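Local coordinates for alpha-/beta-galactoside alpha-2,3-sialyltransferase (Photobacterium phosphoreum, PDB 2ZWI), which probably transfers sialic acid from a CMP-linked donor onto galactosides in alpha-2,3 linkage, as a GT-B glycosyltransferase that binds CMP, at residues Ser67-Thr71 / Asn72-Lys76; Thr185-Lys188 / Arg189-Asn193. All blocks are in the same frame, centred on the assembly; numbering follows the deposited sequence. Where two conformers were deposited one is given.

Contact 1: residues Ser67-Thr71 / Asn72-Lys76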
# COMPACT_ATOMS: atom_id res chain seq x y z
N SER A 67 17.14 -15.37 -19.23
CA SER A 67 17.42 -15.63 -20.65
C SER A 67 17.64 -14.32 -21.41
O SER A 67 18.52 -14.23 -22.28
CB SER A 67 16.37 -16.53 -21.31
OG SER A 67 15.10 -15.92 -21.33
N MET A 68 16.87 -13.28 -21.08
CA MET A 68 17.07 -11.95 -21.67
C MET A 68 18.47 -11.40 -21.37
O MET A 68 19.15 -10.89 -22.28
CB MET A 68 16.01 -10.97 -21.20
CG MET A 68 14.61 -11.32 -21.66
SD MET A 68 13.36 -10.10 -21.28
CE MET A 68 13.71 -8.90 -22.56
N ILE A 69 18.89 -11.51 -20.11
CA ILE A 69 20.23 -11.05 -19.71
C ILE A 69 21.32 -11.85 -20.44
O ILE A 69 22.37 -11.29 -20.78
CB ILE A 69 20.42 -11.09 -18.17
CG1 ILE A 69 19.54 -10.03 -17.51
CG2 ILE A 69 21.87 -10.82 -17.79
CD1 ILE A 69 19.30 -10.25 -16.05
N LEU A 70 21.05 -13.13 -20.71
CA LEU A 70 22.02 -13.99 -21.40
C LEU A 70 22.28 -13.59 -22.87
O LEU A 70 23.28 -14.02 -23.45
CB LEU A 70 21.64 -15.47 -21.28
CG LEU A 70 21.83 -16.16 -19.91
CD1 LEU A 70 21.64 -17.65 -20.03
CD2 LEU A 70 23.20 -15.87 -19.30
N THR A 71 21.41 -12.76 -23.44
CA THR A 71 21.59 -12.24 -24.79
C THR A 71 22.68 -11.18 -24.86
O THR A 71 23.11 -10.78 -25.96
CB THR A 71 20.28 -11.64 -25.36
OG1 THR A 71 19.97 -10.41 -24.69
CG2 THR A 71 19.11 -12.62 -25.22
N ASN A 72 23.12 -10.71 -23.68
CA ASN A 72 24.16 -9.68 -23.54
C ASN A 72 23.70 -8.27 -23.88
O ASN A 72 24.51 -7.33 -23.90
CB ASN A 72 25.42 -10.04 -24.35
CG ASN A 72 26.22 -11.16 -23.72
OD1 ASN A 72 26.50 -12.19 -24.36
ND2 ASN A 72 26.61 -10.97 -22.47
N GLU A 73 22.41 -8.11 -24.12
CA GLU A 73 21.87 -6.84 -24.59
C GLU A 73 21.31 -5.96 -23.46
O GLU A 73 20.87 -4.83 -23.71
CB GLU A 73 20.79 -7.11 -25.64
CG GLU A 73 21.28 -7.93 -26.84
CD GLU A 73 20.27 -8.02 -27.98
OE1 GLU A 73 19.30 -7.23 -28.00
OE2 GLU A 73 20.45 -8.89 -28.87
N ILE A 74 21.33 -6.47 -22.24
CA ILE A 74 20.68 -5.81 -21.11
C ILE A 74 21.65 -4.96 -20.30
O ILE A 74 22.48 -5.46 -19.55
CB ILE A 74 19.90 -6.81 -20.18
CG1 ILE A 74 18.91 -7.69 -20.97
CG2 ILE A 74 19.22 -6.05 -19.02
CD1 ILE A 74 18.01 -6.95 -21.98
N LYS A 75 21.52 -3.65 -20.46
CA LYS A 75 22.32 -2.71 -19.69
C LYS A 75 21.88 -2.65 -18.22
O LYS A 75 22.72 -2.71 -17.31
CB LYS A 75 22.24 -1.33 -20.36
CG LYS A 75 22.37 -0.15 -19.41
CD LYS A 75 23.81 0.06 -18.97
CE LYS A 75 24.51 1.12 -19.81
NZ LYS A 75 25.73 1.59 -19.10
N LYS A 76 20.57 -2.55 -18.01
CA LYS A 76 20.01 -2.27 -16.68
C LYS A 76 18.70 -3.02 -16.42
O LYS A 76 17.91 -3.24 -17.33
CB LYS A 76 19.80 -0.76 -16.53
CG LYS A 76 19.00 -0.32 -15.29
CD LYS A 76 19.01 1.19 -15.10
CE LYS A 76 18.13 1.92 -16.12
NZ LYS A 76 18.22 3.41 -15.98
O HOH W 1 22.97 -8.68 -20.51
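Ile69 and Ile74 meet where the chain turns from helix to strand. Their side chains cross at about a right angle, with Ile69 CG1 4.2 Å from Ile74 CB. CG1 of Ile74 also lies 3.5 Å from the backbone oxygen Met68 O. In Ile74 it is CG2 that stands anti to the backbone N, which leaves CG1 on the N side, beside the end of the helix. Met68 and Ile74 also touch Ile5 of strand 3-10.

The turn itself joins helix 58-70 to strand 74-82. This is an alpha-to-beta link in the Rossmann-like, N-terminal half of the GT-B fold. Strand 74-82 lies next to strand 3-10 in the parallel sheet.

Hydrogen bonds gather at the turn. Asn72 N donates to Ile69 O over 3.1 Å. Asn72, with a positive phi of 75°, is the first residue to leave helical backbone angles. Thr71 OG1 donates to Met68 O at 2.6 Å, in the carbonyl plane. Met68 O also receives Thr71 N, so two donors grip it. Thr71 OG1 in turn accepts a weak bond from Glu73 N at 3.4 Å. A water bridges the turn, 2.7 Å from Ile69 O, and accepts from Ile74 N.

The Glu73 carboxylate forms a salt bridge with Lys3 of strand 3-10.

Contact 2: residues Thr185-Lys188 / Arg189-Asn193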
# COMPACT_ATOMS: atom_id res chain seq x y z
N THR A 185 15.76 9.30 13.69
CA THR A 185 16.94 9.96 13.11
C THR A 185 17.91 8.94 12.52
O THR A 185 18.40 9.13 11.40
CB THR A 185 17.66 10.86 14.18
OG1 THR A 185 16.75 11.86 14.63
CG2 THR A 185 18.87 11.56 13.58
N SER A 186 18.17 7.86 13.25
CA SER A 186 19.09 6.81 12.80
C SER A 186 18.76 6.26 11.41
O SER A 186 19.65 6.09 10.57
CB SER A 186 19.13 5.68 13.81
OG SER A 186 19.62 6.16 15.05
N LEU A 187 17.48 5.98 11.17
CA LEU A 187 17.02 5.44 9.88
C LEU A 187 16.93 6.53 8.80
O LEU A 187 17.26 6.27 7.63
CB LEU A 187 15.66 4.74 10.03
CG LEU A 187 15.07 4.04 8.80
CD1 LEU A 187 16.02 3.01 8.20
CD2 LEU A 187 13.74 3.39 9.18
N LYS A 188 16.49 7.72 9.21
CA LYS A 188 16.40 8.87 8.30
C LYS A 188 17.74 9.12 7.61
O LYS A 188 17.78 9.35 6.39
CB LYS A 188 15.91 10.12 9.07
CG LYS A 188 15.84 11.43 8.27
CD LYS A 188 14.88 11.34 7.07
CE LYS A 188 14.62 12.73 6.49
NZ LYS A 188 13.72 12.69 5.30
N ARG A 189 18.83 9.07 8.37
CA ARG A 189 20.17 9.28 7.82
C ARG A 189 20.50 8.31 6.71
O ARG A 189 21.21 8.67 5.78
CB ARG A 189 21.23 9.16 8.91
CG ARG A 189 21.64 10.49 9.52
CD ARG A 189 22.96 10.36 10.29
NE ARG A 189 22.93 9.17 11.13
CZ ARG A 189 22.55 9.17 12.41
NH1 ARG A 189 22.19 10.30 13.01
NH2 ARG A 189 22.55 8.03 13.08
N VAL A 190 20.02 7.08 6.81
CA VAL A 190 20.24 6.07 5.78
C VAL A 190 19.50 6.43 4.48
O VAL A 190 20.09 6.36 3.38
CB VAL A 190 19.85 4.66 6.28
CG1 VAL A 190 20.14 3.61 5.22
CG2 VAL A 190 20.59 4.34 7.60
N ILE A 191 18.25 6.85 4.59
CA ILE A 191 17.39 6.99 3.41
C ILE A 191 16.89 8.41 3.03
O ILE A 191 16.06 8.53 2.14
CB ILE A 191 16.18 6.01 3.48
CG1 ILE A 191 15.42 6.18 4.80
CG2 ILE A 191 16.67 4.57 3.29
CD1 ILE A 191 14.22 5.22 4.98
N SER A 192 17.40 9.46 3.67
CA SER A 192 16.82 10.81 3.48
C SER A 192 16.78 11.27 2.02
O SER A 192 15.82 11.95 1.60
CB SER A 192 17.49 11.86 4.39
OG SER A 192 18.86 12.06 4.07
N ASN A 193 17.79 10.89 1.24
CA ASN A 193 17.84 11.23 -0.19
C ASN A 193 17.14 10.21 -1.10
O ASN A 193 17.07 10.40 -2.32
CB ASN A 193 19.28 11.43 -0.65
CG ASN A 193 19.92 12.65 -0.05
OD1 ASN A 193 19.27 13.69 0.12
ND2 ASN A 193 21.20 12.54 0.28
O HOH W 2 21.69 8.03 15.36
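Arg189 folds back over Thr185 and Ser186, one turn earlier in helix 185-191. This short helix is the connection of a beta-alpha-beta crossover, between the parallel strands 168-172 and 195-197. Arg189, Lys188 and Leu187 carry most of the local contact.

The backbone of Arg189 is held in the usual helical way, with its N donating to Thr185 O over 3.1 Å. Its side chain then uses the same residue again. A bend at chi3 (-46°) returns the guanidinium toward the start of the helix. Thr185 O sits 4.2 Å above the guanidinium plane, over its centre. NH1 comes within 3.6 Å of Thr185 CG2, and the two side chains lie obliquely to each other. Ser186 CA packs against the same guanidinium face. A water links Ser186 OG to Arg189 NH2, but its distance to NH2 is doubtfully short. Glu132 of helix 128-147 adds a long, weak ion pair to NH2. Ser186 and Val190 pack on that helix.

Lys188 runs the other way along the helix, toward Ser192. Two conformers of Lys188 are deposited. In one the chain turns at chi2 (61°) and CE lies 3.7 Å from Ser192 CB, so this contact is doubtful. Lys188 O receives weak bonds from Ile191 N and Ser192 N, near the end of the helix.

Leu187 is buried and packs on Tyr160 and Phe178. It meets Ile191, which also touches Phe178, through CG, 4.1 Å from Ile191 CD1. The backbone bond from Ile191 N to Leu187 O spans 3.2 Å. Ile191 CG1 comes to 3.4 Å from that same oxygen, Leu187 O.

Contact 1 closes before contact 2 opens along the chain. Their centres are about 34 Å apart, and their nearest atoms about 15 Å, so they do not touch. Both lie in the domain built on the seven-stranded parallel sheet. Contact 1 is the turn from helix 58-70 into strand 74-82, a central strand of that sheet. Contact 2 lies on helix 185-191, which leads into 195-197, one of the two outermost strands. Strands 104-110 and 168-172 stand between the two strands. The contacts thus mark two separate helix-to-strand passages in one domain of the GT-B fold. Both lie away from the CMP pocket and the zinc site.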